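Local coordinates for single-stranded DNA-binding protein 1 (Streptomyces coelicolor, PDB 4DAM) that probably binds single-stranded DNA as a homotetramer, each subunit contributing an OB-fold domain, represented here without the C-terminal part of the full-length protein, at residues 17-22 with 86-91; 42-47 with 60-65; 91-96 with 106-111. The protein carries 1 engineered substitution. All blocks are in the same frame, centred on the assembly; numbering follows the deposited sequence.

Contact 1: 17-22 with 86-91; sequences MICAVG and PVVVQG
The carbonyl oxygen of G22 is the most firmly held polar atom here, with two hydrogen bonds on it: V87 N reaches it at 2.8 Å along a nearly straight line (170° at the hydrogen), and R121 NH2 of the same chain supplies the second. The CA-H of P86 adds a weaker contact to the same oxygen. This is one end of the antiparallel ladder between strands 17-33 and 86-100, the first and fourth strands of the OB-fold barrel. Six backbone bonds run along it in three reciprocal couples: G22 with V87, A20 with V89 and I18 with G91. The tightest couple is the middle one, where A20 N to V89 O and V89 N to A20 O are both 2.8 Å.

The two faces of the ladder do different work. I18, A20, V87 and V89 turn to the barrel interior, where I110 touches the first two and V89, while L43 lies on A20 and both valines. C19, V21, V88 and Q90 turn the other way and pack on a second subunit, with V88 meeting V88 of that subunit. On this outer face, in the conformers of C19 and V88 described here, V88 sets CG2 anti to its backbone N. That methyl lies 3.8 Å from C19 SG and 4.2 Å from V21 CG2, and V21 and V88 run side by side. Further along, Q90 brings CG to 3.7 Å from I18 O.

At the far end M17 folds back on its neighbour strand. Its chain bends at both chi2 (-46°) and chi3 (-62°), and this hook drops the terminal methyl beside a carbonyl already bonded to I18 N: M17 CE sits 3.2 Å from G91 O.

Contact 2: 42-47 with 60-65; sequences RLAVTA and GHTNFF
R42, extended from CG to NE, reaches across to strand 60-65 and turns its guanidinium at the last torsion to lie almost flat on one face of the F64 ring, the two planes only 10° apart. The overlap is off-centre: R42 NH2 comes down 3.3 Å from F64 CG, while R42 NE lies 3.4 Å from F64 CD2. The T62 methyl, CG2, lies over the opposite face, toward its rim, so the ring is held between the two, and A44 CB touches it obliquely, 3.7 Å from F64 CE2. All this rides on the hairpin of strands 36-51 and 56-70, the second and third strands of the OB-fold barrel, zipped by six backbone hydrogen bonds.

Beside A44, T46 and T62 cross obliquely, their hydroxyls 2.7 Å apart (OG1 to OG1) in a hydrogen bond. On the other face L43 and F65 turn to the barrel core, while V45 and N63 also meet a third subunit. The V45 methyl CG2 presses on the edge of the F65 ring, 3.8 Å from F65 CE1, and F65 itself continues inward onto I110 and L93. H61 points away from strand 42-47 and gives its NE2 to V95 O of that third subunit.

Contact 3: 91-96 with 106-111; sequences GRLKVR and TSADID
R96, D111 and D109 have the most surface buried where strands 86-100 and 103-112 pair as the last hairpin of the OB-fold barrel, and all three stand on the same face of the sheet. R96 extends from CG to NE and swings back along the hairpin, so that NE meets D109 OD2 at 3.0 Å in a salt bridge. The oxygen lies in the guanidinium plane, but the donor comes in from above the carboxylate plane, 40° out of it, and the two flat groups are turned 64° apart. The bond is also somewhat bent at the hydrogen.

D111 is drawn in through a water. R96 NH2 donates to the water at 2.8 Å, and the water in turn donates to D111 OD1 at 2.7 Å and to D109 OD2 at 3.2 Å. K94 completes the patch: its CB covers the rim of one guanidinium face, its CG passes 3.8 Å from D111 OD2, and a bend at chi2 takes its amine off to a salt bridge with E15.

Beneath these groups the backbones are joined by six hydrogen bonds, the two straightest being K94 N to D109 O and R96 N to S107 O, both 177° at the hydrogen. L93, V95, A108 and I110 line the other face, with L93 CD1 4.1 Å from A108 CB; F65 packs on A108 and I110. At the start of the hairpin G91 slips in close, its CA 3.2 Å from D111 O.

D109 OD2 is thus gripped by both an arginine N-H and a water, and the water has one proton for each carboxylate. R96, bonded to D109 directly and linked to D111 through the water, would tend to offset the repulsion between the two acids and favour their ionised forms, while the bonds at NE and NH2 fix the rotation of the guanidinium.

Overall arrangement
From the N terminus the chain first lays down 17-22, then turns into 42-47, and the hairpin of contact 2 closes over a short loop when 60-65 returns. The rest of strand 56-70 and helix 71-80 follow before 86-91 comes back alongside 17-22, so contact 1 closes a long loop with contact 2 nested inside it. G91 belongs to both contact 1 and contact 3: the same strand, 86-100, runs on from one partner to the other, and contact 3 closes its own hairpin in series. The parallel pairing of strands 56-70 and 103-112 joins contacts 2 and 3, and F65 with I110 brings the interior faces of the three contacts together in the barrel core.

Contact 1: 17-22 with 86-91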
ATOM      1  N   MET A  17       4.812   2.025  -4.081  1.00 26.13           N
ATOM      2  CA  MET A  17       4.568   2.948  -2.985  1.00 25.05           C
ATOM      3  C   MET A  17       4.577   2.145  -1.687  1.00 25.88           C
ATOM      4  O   MET A  17       4.299   0.932  -1.648  1.00 33.76           O
ATOM      5  CB  MET A  17       3.197   3.632  -3.125  1.00 34.56           C
ATOM      6  CG  MET A  17       3.061   4.590  -4.288  1.00 40.65           C
ATOM      7  SD  MET A  17       4.433   5.723  -4.480  0.60 40.86           S
ATOM      8  CE  MET A  17       4.478   6.736  -2.910  1.00 18.42           C
ATOM      9  N   ILE A  18       4.990   2.804  -0.629  1.00 16.98           N
ATOM     10  CA  ILE A  18       4.974   2.219   0.698  1.00 18.53           C
ATOM     11  C   ILE A  18       4.552   3.286   1.689  1.00 17.56           C
ATOM     12  O   ILE A  18       4.846   4.468   1.500  1.00 16.50           O
ATOM     13  CB  ILE A  18       6.386   1.682   1.041  1.00 18.82           C
ATOM     14  CG1 ILE A  18       6.503   1.061   2.413  1.00 28.42           C
ATOM     15  CG2 ILE A  18       7.417   2.779   1.020  1.00 26.54           C
ATOM     16  CD1 ILE A  18       7.921   0.534   2.606  1.00 28.87           C
ATOM     17  N   CYS A  19       3.853   2.854   2.727  1.00 16.19           N
ATOM     18  CA  CYS A  19       3.597   3.714   3.875  1.00 19.78           C
ATOM     19  C   CYS A  19       4.166   2.981   5.080  1.00 21.99           C
ATOM     20  O   CYS A  19       3.846   1.803   5.314  1.00 26.45           O
ATOM     21  CB  CYS A  19       2.113   3.963   4.034  0.33 21.88           C
ATOM     22  SG  CYS A  19       1.838   4.882   5.567  0.36 23.17           S
ATOM     23  N   ALA A  20       5.074   3.647   5.781  1.00 20.39           N
ATOM     24  CA  ALA A  20       5.868   3.045   6.872  1.00 19.08           C
ATOM     25  C   ALA A  20       5.648   3.907   8.113  1.00 21.90           C
ATOM     26  O   ALA A  20       5.727   5.133   8.050  1.00 20.61           O
ATOM     27  CB  ALA A  20       7.354   2.996   6.498  1.00 22.19           C
ATOM     28  N   VAL A  21       5.289   3.260   9.205  1.00 18.79           N
ATOM     29  CA  VAL A  21       5.050   3.934  10.476  1.00 17.80           C
ATOM     30  C   VAL A  21       6.104   3.435  11.435  1.00 17.63           C
ATOM     31  O   VAL A  21       6.154   2.246  11.759  1.00 18.70           O
ATOM     32  CB  VAL A  21       3.639   3.616  10.972  1.00 22.52           C
ATOM     33  CG1 VAL A  21       3.356   4.354  12.287  1.00 26.44           C
ATOM     34  CG2 VAL A  21       2.621   3.990   9.899  1.00 25.57           C
ATOM     35  N   GLY A  22       6.989   4.327  11.870  1.00 15.64           N
ATOM     36  CA  GLY A  22       8.080   3.907  12.680  1.00 16.58           C
ATOM     37  C   GLY A  22       8.691   5.048  13.455  1.00 17.14           C
ATOM     38  O   GLY A  22       8.050   6.030  13.720  1.00 19.70           O
ATOM     39  N   PRO A  86       8.306   9.384  16.649  1.00 17.37           N
ATOM     40  CA  PRO A  86       7.410   8.519  15.869  1.00 16.15           C
ATOM     41  C   PRO A  86       6.888   9.259  14.657  1.00 16.77           C
ATOM     42  O   PRO A  86       6.404  10.388  14.769  1.00 16.17           O
ATOM     43  CB  PRO A  86       6.291   8.176  16.844  1.00 19.93           C
ATOM     44  CG  PRO A  86       6.316   9.262  17.833  1.00 22.52           C
ATOM     45  CD  PRO A  86       7.736   9.706  17.968  1.00 20.71           C
ATOM     46  N   VAL A  87       7.038   8.640  13.478  1.00 14.30           N
ATOM     47  CA  VAL A  87       6.661   9.291  12.242  1.00 13.60           C
ATOM     48  C   VAL A  87       5.909   8.330  11.322  1.00 14.33           C
ATOM     49  O   VAL A  87       6.029   7.111  11.452  1.00 15.17           O
ATOM     50  CB  VAL A  87       7.887   9.856  11.477  1.00 14.93           C
ATOM     51  CG1 VAL A  87       8.549  10.972  12.282  1.00 16.98           C
ATOM     52  CG2 VAL A  87       8.890   8.765  11.153  1.00 15.51           C
ATOM     53  N   VAL A  88       5.112   8.922  10.443  1.00 15.06           N
ATOM     54  CA  VAL A  88       4.506   8.218   9.329  0.54 14.57           C
ATOM     55  C   VAL A  88       5.157   8.740   8.051  1.00 15.12           C
ATOM     56  O   VAL A  88       5.254   9.957   7.849  1.00 15.21           O
ATOM     57  CB  VAL A  88       2.974   8.340   9.312  0.54 15.06           C
ATOM     58  CG1 VAL A  88       2.461   9.750   9.514  0.54 13.52           C
ATOM     59  CG2 VAL A  88       2.408   7.732   8.023  0.54 15.80           C
ATOM     60  N   VAL A  89       5.611   7.817   7.214  1.00 15.63           N
ATOM     61  CA  VAL A  89       6.317   8.147   5.978  1.00 15.43           C
ATOM     62  C   VAL A  89       5.595   7.466   4.820  1.00 15.32           C
ATOM     63  O   VAL A  89       5.354   6.263   4.873  1.00 18.38           O
ATOM     64  CB  VAL A  89       7.798   7.680   6.043  1.00 15.57           C
ATOM     65  CG1 VAL A  89       8.526   7.908   4.691  1.00 17.99           C
ATOM     66  CG2 VAL A  89       8.535   8.349   7.236  1.00 15.29           C
ATOM     67  N   GLN A  90       5.270   8.237   3.787  1.00 14.47           N
ATOM     68  CA  GLN A  90       4.762   7.682   2.529  1.00 15.45           C
ATOM     69  C   GLN A  90       5.749   8.012   1.435  1.00 13.97           C
ATOM     70  O   GLN A  90       6.205   9.145   1.319  1.00 14.33           O
ATOM     71  CB  GLN A  90       3.416   8.272   2.171  1.00 18.20           C
ATOM     72  CG  GLN A  90       2.734   7.513   1.049  1.00 22.64           C
ATOM     73  CD  GLN A  90       1.781   8.379   0.229  1.00 33.63           C
ATOM     74  OE1 GLN A  90       0.799   7.863  -0.313  1.00 40.19           O
ATOM     75  NE2 GLN A  90       2.048   9.690   0.147  1.00 32.55           N
ATOM     76  N   GLY A  91       6.086   7.034   0.604  1.00 14.74           N
ATOM     77  CA  GLY A  91       6.954   7.338  -0.513  1.00 16.09           C
ATOM     78  C   GLY A  91       7.247   6.131  -1.362  1.00 15.89           C
ATOM     79  O   GLY A  91       6.617   5.094  -1.211  1.00 17.64           O
TER

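Contact 2: 42-47 with 60-65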
ATOM      1  N   ARG A  42      17.556   7.456   9.024  1.00 15.12           N
ATOM      2  CA  ARG A  42      17.180   6.054   9.155  1.00 15.79           C
ATOM      3  C   ARG A  42      15.859   5.940   9.884  1.00 15.22           C
ATOM      4  O   ARG A  42      15.627   6.628  10.860  1.00 16.92           O
ATOM      5  CB  ARG A  42      18.266   5.306   9.901  1.00 19.81           C
ATOM      6  CG  ARG A  42      18.159   3.791   9.946  1.00 23.03           C
ATOM      7  CD  ARG A  42      19.473   3.283  10.538  1.00 28.32           C
ATOM      8  NE  ARG A  42      19.606   1.836  10.620  1.00 37.09           N
ATOM      9  CZ  ARG A  42      19.828   1.021   9.595  1.00 32.64           C
ATOM     10  NH1 ARG A  42      19.904   1.479   8.346  1.00 37.66           N
ATOM     11  NH2 ARG A  42      19.941  -0.273   9.835  1.00 40.28           N
ATOM     12  N   LEU A  43      14.990   5.073   9.377  1.00 14.22           N
ATOM     13  CA  LEU A  43      13.674   4.819   9.952  1.00 12.85           C
ATOM     14  C   LEU A  43      13.598   3.362  10.392  1.00 15.87           C
ATOM     15  O   LEU A  43      13.901   2.450   9.612  1.00 16.35           O
ATOM     16  CB  LEU A  43      12.580   5.076   8.916  1.00 14.18           C
ATOM     17  CG  LEU A  43      11.122   4.852   9.352  1.00 14.93           C
ATOM     18  CD1 LEU A  43      10.669   5.942  10.323  1.00 17.31           C
ATOM     19  CD2 LEU A  43      10.195   4.779   8.132  1.00 17.93           C
ATOM     20  N   ALA A  44      13.187   3.148  11.633  1.00 14.75           N
ATOM     21  CA  ALA A  44      12.978   1.802  12.191  1.00 15.16           C
ATOM     22  C   ALA A  44      11.497   1.511  12.310  1.00 16.39           C
ATOM     23  O   ALA A  44      10.779   2.219  13.018  1.00 16.73           O
ATOM     24  CB  ALA A  44      13.629   1.678  13.566  1.00 18.61           C
ATOM     25  N   VAL A  45      11.054   0.441  11.642  1.00 15.84           N
ATOM     26  CA  VAL A  45       9.656   0.058  11.635  1.00 16.23           C
ATOM     27  C   VAL A  45       9.526  -1.341  12.244  1.00 18.89           C
ATOM     28  O   VAL A  45       9.954  -2.333  11.642  1.00 18.77           O
ATOM     29  CB  VAL A  45       9.096   0.081  10.189  1.00 16.41           C
ATOM     30  CG1 VAL A  45       7.632  -0.349  10.146  1.00 18.92           C
ATOM     31  CG2 VAL A  45       9.323   1.437   9.527  1.00 17.16           C
ATOM     32  N   THR A  46       8.970  -1.413  13.448  1.00 19.02           N
ATOM     33  CA  THR A  46       8.912  -2.675  14.187  1.00 20.32           C
ATOM     34  C   THR A  46       7.500  -3.246  14.168  1.00 19.91           C
ATOM     35  O   THR A  46       6.555  -2.602  14.631  1.00 22.88           O
ATOM     36  CB  THR A  46       9.410  -2.494  15.636  1.00 24.01           C
ATOM     37  OG1 THR A  46      10.748  -2.007  15.605  1.00 26.13           O
ATOM     38  CG2 THR A  46       9.406  -3.829  16.386  1.00 25.75           C
ATOM     39  N   ALA A  47       7.361  -4.446  13.607  1.00 20.12           N
ATOM     40  CA  ALA A  47       6.098  -5.180  13.639  1.00 19.77           C
ATOM     41  C   ALA A  47       5.906  -5.680  15.067  1.00 22.16           C
ATOM     42  O   ALA A  47       6.876  -5.936  15.768  1.00 25.17           O
ATOM     43  CB  ALA A  47       6.125  -6.348  12.654  1.00 25.44           C
ATOM     44  N   GLY A  60       8.229  -7.951  16.969  1.00 35.20           N
ATOM     45  CA  GLY A  60       8.666  -8.877  15.953  1.00 30.16           C
ATOM     46  C   GLY A  60       9.832  -8.284  15.202  1.00 31.03           C
ATOM     47  O   GLY A  60      10.688  -7.608  15.777  1.00 32.46           O
ATOM     48  N   HIS A  61       9.851  -8.521  13.897  1.00 28.29           N
ATOM     49  CA  HIS A  61      10.938  -8.061  13.049  1.00 25.23           C
ATOM     50  C   HIS A  61      10.944  -6.553  12.900  1.00 23.34           C
ATOM     51  O   HIS A  61       9.891  -5.928  12.766  1.00 24.70           O
ATOM     52  CB  HIS A  61      10.783  -8.702  11.679  1.00 24.96           C
ATOM     53  CG  HIS A  61      11.823  -8.282  10.696  1.00 23.84           C
ATOM     54  ND1 HIS A  61      13.105  -8.706  10.765  1.00 27.32           N
ATOM     55  CD2 HIS A  61      11.754  -7.406   9.626  1.00 23.44           C
ATOM     56  CE1 HIS A  61      13.811  -8.142   9.774  1.00 25.56           C
ATOM     57  NE2 HIS A  61      12.980  -7.357   9.067  1.00 23.54           N
ATOM     58  N   THR A  62      12.127  -5.960  12.939  1.00 20.11           N
ATOM     59  CA  THR A  62      12.311  -4.544  12.630  1.00 19.40           C
ATOM     60  C   THR A  62      12.861  -4.357  11.207  1.00 18.51           C
ATOM     61  O   THR A  62      13.952  -4.838  10.891  1.00 21.33           O
ATOM     62  CB  THR A  62      13.246  -3.834  13.639  1.00 22.92           C
ATOM     63  OG1 THR A  62      12.638  -3.873  14.940  1.00 27.68           O
ATOM     64  CG2 THR A  62      13.464  -2.399  13.218  1.00 22.41           C
ATOM     65  N   ASN A  63      12.094  -3.648  10.376  1.00 17.10           N
ATOM     66  CA  ASN A  63      12.543  -3.183   9.076  1.00 16.68           C
ATOM     67  C   ASN A  63      13.258  -1.842   9.256  1.00 15.97           C
ATOM     68  O   ASN A  63      12.682  -0.890   9.815  1.00 18.20           O
ATOM     69  CB  ASN A  63      11.369  -2.947   8.107  1.00 16.82           C
ATOM     70  CG  ASN A  63      10.786  -4.223   7.486  1.00 17.28           C
ATOM     71  OD1 ASN A  63       9.626  -4.242   7.005  1.00 20.68           O
ATOM     72  ND2 ASN A  63      11.559  -5.272   7.470  1.00 14.54           N
ATOM     73  N   PHE A  64      14.465  -1.728   8.718  1.00 15.94           N
ATOM     74  CA  PHE A  64      15.156  -0.442   8.612  1.00 15.76           C
ATOM     75  C   PHE A  64      15.133   0.073   7.185  1.00 17.01           C
ATOM     76  O   PHE A  64      15.372  -0.686   6.241  1.00 18.38           O
ATOM     77  CB  PHE A  64      16.603  -0.546   9.077  1.00 17.36           C
ATOM     78  CG  PHE A  64      16.726  -0.796  10.559  1.00 19.45           C
ATOM     79  CD1 PHE A  64      16.823  -2.096  11.046  1.00 24.09           C
ATOM     80  CD2 PHE A  64      16.676   0.255  11.464  1.00 23.26           C
ATOM     81  CE1 PHE A  64      16.929  -2.342  12.414  1.00 25.44           C
ATOM     82  CE2 PHE A  64      16.799   0.009  12.828  1.00 23.68           C
ATOM     83  CZ  PHE A  64      16.909  -1.288  13.289  1.00 24.81           C
ATOM     84  N   PHE A  65      14.839   1.360   7.060  1.00 14.76           N
ATOM     85  CA  PHE A  65      14.855   2.068   5.792  1.00 14.48           C
ATOM     86  C   PHE A  65      15.690   3.322   5.900  1.00 16.18           C
ATOM     87  O   PHE A  65      15.750   3.960   6.952  1.00 17.78           O
ATOM     88  CB  PHE A  65      13.457   2.508   5.383  1.00 13.62           C
ATOM     89  CG  PHE A  65      12.455   1.406   5.270  1.00 13.73           C
ATOM     90  CD1 PHE A  65      11.654   1.055   6.344  1.00 16.28           C
ATOM     91  CD2 PHE A  65      12.295   0.736   4.068  1.00 13.17           C
ATOM     92  CE1 PHE A  65      10.724   0.050   6.238  1.00 17.16           C
ATOM     93  CE2 PHE A  65      11.371  -0.275   3.957  1.00 15.63           C
ATOM     94  CZ  PHE A  65      10.584  -0.629   5.048  1.00 16.89           C
TER

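Contact 3: 91-96 with 106-111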
ATOM      1  N   GLY A  91       6.086   7.034   0.604  1.00 14.74           N
ATOM      2  CA  GLY A  91       6.954   7.338  -0.513  1.00 16.09           C
ATOM      3  C   GLY A  91       7.247   6.131  -1.362  1.00 15.89           C
ATOM      4  O   GLY A  91       6.617   5.094  -1.211  1.00 17.64           O
ATOM      5  N   ARG A  92       8.200   6.287  -2.268  1.00 14.88           N
ATOM      6  CA  ARG A  92       8.522   5.233  -3.219  1.00 14.08           C
ATOM      7  C   ARG A  92       9.644   4.359  -2.691  1.00 14.56           C
ATOM      8  O   ARG A  92      10.700   4.862  -2.280  1.00 17.08           O
ATOM      9  CB  ARG A  92       8.943   5.863  -4.547  1.00 17.10           C
ATOM     10  CG  ARG A  92       7.796   6.593  -5.203  1.00 24.22           C
ATOM     11  CD  ARG A  92       8.077   7.162  -6.557  1.00 31.86           C
ATOM     12  NE  ARG A  92       8.363   8.589  -6.503  1.00 43.28           N
ATOM     13  CZ  ARG A  92       7.435   9.552  -6.414  1.00 40.04           C
ATOM     14  NH1 ARG A  92       6.129   9.278  -6.372  1.00 50.19           N
ATOM     15  NH2 ARG A  92       7.826  10.808  -6.372  1.00 48.39           N
ATOM     16  N   LEU A  93       9.429   3.057  -2.723  1.00 14.14           N
ATOM     17  CA  LEU A  93      10.412   2.092  -2.238  1.00 14.44           C
ATOM     18  C   LEU A  93      11.459   1.804  -3.302  1.00 16.13           C
ATOM     19  O   LEU A  93      11.108   1.491  -4.444  1.00 15.41           O
ATOM     20  CB  LEU A  93       9.713   0.788  -1.863  1.00 15.71           C
ATOM     21  CG  LEU A  93      10.568  -0.390  -1.364  1.00 16.37           C
ATOM     22  CD1 LEU A  93      11.226  -0.074  -0.026  1.00 20.41           C
ATOM     23  CD2 LEU A  93       9.780  -1.693  -1.297  1.00 19.10           C
ATOM     24  N   LYS A  94      12.728   1.892  -2.909  1.00 16.21           N
ATOM     25  CA  LYS A  94      13.847   1.499  -3.766  1.00 17.88           C
ATOM     26  C   LYS A  94      14.731   0.496  -3.037  1.00 18.63           C
ATOM     27  O   LYS A  94      15.348   0.832  -2.032  1.00 19.22           O
ATOM     28  CB  LYS A  94      14.632   2.730  -4.212  1.00 23.58           C
ATOM     29  CG  LYS A  94      13.798   3.819  -4.903  1.00 26.26           C
ATOM     30  CD  LYS A  94      13.362   3.399  -6.288  1.00 30.19           C
ATOM     31  CE  LYS A  94      12.231   4.227  -6.915  0.50 30.90           C
ATOM     32  NZ  LYS A  94      11.982   3.798  -8.333  0.50 34.96           N
ATOM     33  N   VAL A  95      14.767  -0.737  -3.555  1.00 15.20           N
ATOM     34  CA  VAL A  95      15.587  -1.822  -3.003  1.00 16.00           C
ATOM     35  C   VAL A  95      16.913  -1.759  -3.728  1.00 18.57           C
ATOM     36  O   VAL A  95      16.952  -1.785  -4.951  1.00 17.89           O
ATOM     37  CB  VAL A  95      14.969  -3.233  -3.248  1.00 16.82           C
ATOM     38  CG1 VAL A  95      15.908  -4.372  -2.798  1.00 17.44           C
ATOM     39  CG2 VAL A  95      13.593  -3.322  -2.602  1.00 20.43           C
ATOM     40  N   ARG A  96      17.987  -1.627  -2.969  1.00 19.58           N
ATOM     41  CA  ARG A  96      19.323  -1.372  -3.536  1.00 22.69           C
ATOM     42  C   ARG A  96      20.335  -2.430  -3.100  1.00 23.45           C
ATOM     43  O   ARG A  96      20.217  -2.957  -2.019  1.00 22.34           O
ATOM     44  CB  ARG A  96      19.746   0.032  -3.086  1.00 28.78           C
ATOM     45  CG  ARG A  96      18.846   1.114  -3.636  1.00 37.35           C
ATOM     46  CD  ARG A  96      19.515   2.456  -3.771  1.00 40.24           C
ATOM     47  NE  ARG A  96      18.625   3.575  -4.138  1.00 43.53           N
ATOM     48  CZ  ARG A  96      18.241   3.931  -5.366  1.00 39.31           C
ATOM     49  NH1 ARG A  96      18.609   3.242  -6.446  1.00 44.44           N
ATOM     50  NH2 ARG A  96      17.454   5.007  -5.506  1.00 49.48           N
ATOM     51  N   THR A 106      21.952  -6.098   0.575  1.00 24.65           N
ATOM     52  CA  THR A 106      20.712  -5.465   0.113  1.00 23.58           C
ATOM     53  C   THR A 106      20.145  -4.612   1.212  1.00 23.44           C
ATOM     54  O   THR A 106      20.201  -4.991   2.388  1.00 26.42           O
ATOM     55  CB  THR A 106      19.702  -6.559  -0.270  1.00 26.45           C
ATOM     56  OG1 THR A 106      20.280  -7.369  -1.311  1.00 28.48           O
ATOM     57  CG2 THR A 106      18.294  -5.981  -0.718  1.00 29.96           C
ATOM     58  N   SER A 107      19.572  -3.481   0.818  1.00 21.76           N
ATOM     59  CA  SER A 107      19.019  -2.458   1.721  1.00 23.81           C
ATOM     60  C   SER A 107      17.813  -1.768   1.057  1.00 22.19           C
ATOM     61  O   SER A 107      17.619  -1.792  -0.164  1.00 22.06           O
ATOM     62  CB  SER A 107      20.069  -1.388   2.099  1.00 26.88           C
ATOM     63  OG  SER A 107      20.438  -0.582   0.980  1.00 35.36           O
ATOM     64  N   ALA A 108      17.018  -1.087   1.870  1.00 19.23           N
ATOM     65  CA  ALA A 108      15.793  -0.455   1.395  1.00 17.18           C
ATOM     66  C   ALA A 108      15.778   1.062   1.656  1.00 17.82           C
ATOM     67  O   ALA A 108      15.987   1.532   2.791  1.00 21.04           O
ATOM     68  CB  ALA A 108      14.623  -1.143   2.058  1.00 16.99           C
ATOM     69  N   ASP A 109      15.527   1.824   0.602  1.00 17.92           N
ATOM     70  CA  ASP A 109      15.389   3.294   0.636  1.00 18.45           C
ATOM     71  C   ASP A 109      13.906   3.638   0.434  1.00 18.50           C
ATOM     72  O   ASP A 109      13.184   2.930  -0.285  1.00 18.82           O
ATOM     73  CB  ASP A 109      16.137   3.980  -0.498  1.00 20.94           C
ATOM     74  CG  ASP A 109      17.647   4.027  -0.331  1.00 27.76           C
ATOM     75  OD1 ASP A 109      18.200   3.655   0.694  1.00 31.06           O
ATOM     76  OD2 ASP A 109      18.323   4.472  -1.271  1.00 38.71           O
ATOM     77  N   ILE A 110      13.463   4.726   1.047  1.00 14.84           N
ATOM     78  CA  ILE A 110      12.162   5.313   0.743  1.00 14.08           C
ATOM     79  C   ILE A 110      12.400   6.742   0.271  1.00 15.14           C
ATOM     80  O   ILE A 110      12.988   7.552   0.983  1.00 15.61           O
ATOM     81  CB  ILE A 110      11.193   5.337   1.951  1.00 12.81           C
ATOM     82  CG1 ILE A 110      10.938   3.942   2.476  1.00 16.19           C
ATOM     83  CG2 ILE A 110       9.867   6.036   1.557  1.00 14.79           C
ATOM     84  CD1 ILE A 110      10.130   3.873   3.759  1.00 18.19           C
ATOM     85  N   ASP A 111      12.004   7.028  -0.954  1.00 15.34           N
ATOM     86  CA  ASP A 111      12.016   8.377  -1.480  1.00 15.39           C
ATOM     87  C   ASP A 111      10.698   9.030  -1.071  1.00 16.12           C
ATOM     88  O   ASP A 111       9.640   8.759  -1.654  1.00 15.98           O
ATOM     89  CB  ASP A 111      12.216   8.357  -2.999  1.00 19.39           C
ATOM     90  CG  ASP A 111      13.634   7.926  -3.411  1.00 26.65           C
ATOM     91  OD1 ASP A 111      14.560   7.892  -2.567  1.00 32.13           O
ATOM     92  OD2 ASP A 111      13.840   7.612  -4.605  1.00 33.68           O
TER
HETATM   93  O   HOH W   1      16.794   6.448  -3.211  1.00 43.57           O